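Long-range contact in carbon monoxide dehydrogenase (PDB 6T7J), which probably catalyses the reversible oxidation of carbon monoxide to carbon dioxide at a nickel-iron-sulphur cluster, here isolated without nickel: residues 299-304 with 315-320. Numbering follows the deposited sequence.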
loop_
_atom_site.group_PDB
_atom_site.type_symbol
_atom_site.label_atom_id
_atom_site.label_comp_id
_atom_site.label_asym_id
_atom_site.label_seq_id
_atom_site.Cartn_x
_atom_site.Cartn_y
_atom_site.Cartn_z
ATOM N N ASN A 299 -16.968 -34.510 -9.612
ATOM C CA ASN A 299 -17.430 -33.346 -10.352
ATOM C C ASN A 299 -16.761 -32.114 -9.752
ATOM O O ASN A 299 -16.964 -31.802 -8.570
ATOM C CB ASN A 299 -18.957 -33.248 -10.279
ATOM C CG ASN A 299 -19.497 -31.946 -10.837
ATOM O OD1 ASN A 299 -19.151 -31.537 -11.945
ATOM N ND2 ASN A 299 -20.367 -31.294 -10.073
ATOM N N VAL A 300 -15.945 -31.437 -10.552
ATOM C CA VAL A 300 -15.270 -30.218 -10.129
ATOM C C VAL A 300 -15.978 -29.028 -10.753
ATOM O O VAL A 300 -16.149 -28.963 -11.977
ATOM C CB VAL A 300 -13.783 -30.232 -10.511
ATOM C CG1 VAL A 300 -13.006 -29.254 -9.636
ATOM C CG2 VAL A 300 -13.242 -31.623 -10.370
ATOM N N VAL A 301 -16.388 -28.091 -9.909
ATOM C CA VAL A 301 -17.044 -26.867 -10.333
ATOM C C VAL A 301 -16.186 -25.694 -9.881
ATOM O O VAL A 301 -15.358 -25.811 -8.974
ATOM C CB VAL A 301 -18.473 -26.762 -9.768
ATOM C CG1 VAL A 301 -19.264 -28.009 -10.125
ATOM C CG2 VAL A 301 -18.428 -26.578 -8.261
ATOM N N GLY A 302 -16.384 -24.555 -10.535
ATOM C CA GLY A 302 -15.607 -23.376 -10.216
ATOM C C GLY A 302 -16.442 -22.222 -9.709
ATOM O O GLY A 302 -17.639 -22.141 -9.989
ATOM N N MET A 303 -15.818 -21.324 -8.952
ATOM C CA MET A 303 -16.472 -20.113 -8.488
ATOM C C MET A 303 -15.520 -18.941 -8.665
ATOM O O MET A 303 -14.301 -19.090 -8.545
ATOM C CB MET A 303 -16.905 -20.220 -7.019
ATOM C CG MET A 303 -18.011 -21.233 -6.765
ATOM S SD MET A 303 -18.891 -20.927 -5.220
ATOM C CE MET A 303 -20.188 -19.837 -5.797
ATOM N N CYS A 304 -16.095 -17.783 -8.965
ATOM C CA CYS A 304 -15.365 -16.519 -9.123
ATOM C C CYS A 304 -14.335 -16.675 -10.246
ATOM O O CYS A 304 -14.544 -17.441 -11.196
ATOM C CB CYS A 304 -14.794 -16.087 -7.785
ATOM S SG CYS A 304 -16.037 -15.435 -6.645
ATOM N N GLY A 315 -13.794 -25.877 -19.956
ATOM C CA GLY A 315 -15.216 -26.148 -19.932
ATOM C C GLY A 315 -15.739 -26.577 -18.584
ATOM O O GLY A 315 -16.822 -27.166 -18.510
ATOM N N VAL A 316 -14.996 -26.309 -17.515
ATOM C CA VAL A 316 -15.452 -26.668 -16.168
ATOM C C VAL A 316 -16.716 -25.880 -15.845
ATOM O O VAL A 316 -16.749 -24.651 -16.054
ATOM C CB VAL A 316 -14.348 -26.386 -15.133
ATOM C CG1 VAL A 316 -14.849 -26.662 -13.724
ATOM C CG2 VAL A 316 -13.105 -27.209 -15.440
ATOM N N PRO A 317 -17.779 -26.518 -15.355
ATOM C CA PRO A 317 -18.992 -25.765 -15.016
ATOM C C PRO A 317 -18.728 -24.787 -13.881
ATOM O O PRO A 317 -17.999 -25.086 -12.933
ATOM C CB PRO A 317 -19.985 -26.858 -14.604
ATOM C CG PRO A 317 -19.131 -28.010 -14.186
ATOM C CD PRO A 317 -17.921 -27.958 -15.074
ATOM N N ILE A 318 -19.319 -23.602 -13.990
ATOM C CA ILE A 318 -19.171 -22.560 -12.983
ATOM C C ILE A 318 -20.422 -22.558 -12.112
ATOM O O ILE A 318 -21.551 -22.560 -12.621
ATOM C CB ILE A 318 -18.900 -21.187 -13.632
ATOM C CG1 ILE A 318 -18.353 -20.199 -12.604
ATOM C CG2 ILE A 318 -20.123 -20.630 -14.360
ATOM C CD1 ILE A 318 -17.186 -19.388 -13.123
ATOM N N ALA A 319 -20.223 -22.600 -10.796
ATOM C CA ALA A 319 -21.328 -22.806 -9.868
ATOM C C ALA A 319 -21.976 -21.508 -9.403
ATOM O O ALA A 319 -23.157 -21.517 -9.035
ATOM C CB ALA A 319 -20.848 -23.601 -8.650
ATOM N N GLY A 320 -21.244 -20.403 -9.400
ATOM C CA GLY A 320 -21.815 -19.150 -8.951
ATOM C C GLY A 320 -20.753 -18.081 -8.824
ATOM O O GLY A 320 -19.558 -18.321 -9.026
#
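The contact closes a right-handed beta-alpha-beta crossover, as is usual for parallel sheets of this Rossmann-like kind, in which Gly-302 pairs with Pro-317 and Ala-319: strand 297-303 runs into helix 304-314, and the chain returns as the short, weakly bonded strand 318-320 at one edge of a parallel sheet. The pairing is parallel but splayed, with the axes of the short segments 299-303 and 318-320 lying 51° apart and 4.5 Å at closest approach. Two backbone hydrogen bonds from Gly-302 bracket Ile-318, the signature of a parallel bridge. Gly-302 N donates to Pro-317 O at 2.9 Å, and Gly-302 O receives Ala-319 N at 2.7 Å. The same two oxygens also take CA-H...O contacts from Val-301 and Ile-318.

On one side of this pairing, Val-301 carries the apolar contact. Its CG1 meets Pro-317 CG, the two side chains crossing at about a right angle, while CG2 lies 3.9 Å from Ala-319 CB. Met-303 CG approaches the same Ala-319 methyl, and Val-265 of the adjacent strand 261-268 touches both Val-301 and Met-303. On the opposite, helix-covered side, Val-316 CG1, anti to its backbone N (chi1 176°), lies 3.2 Å from Val-300 O. Val-310 and Asn-308 of helix 304-314 touch Val-316 and Ile-318 respectively.

At the C-terminal end of strand 297-303 the contact reaches the active-site region: Cys-304 belongs to the pocket of the broken Fe4S4 cluster, its side chain about 4 Å from the cluster. Beside it, the Met-303 chain bends at chi3 (90°), and its CE rests against the backbone of Gly-320, 3.5 Å from Gly-320 C.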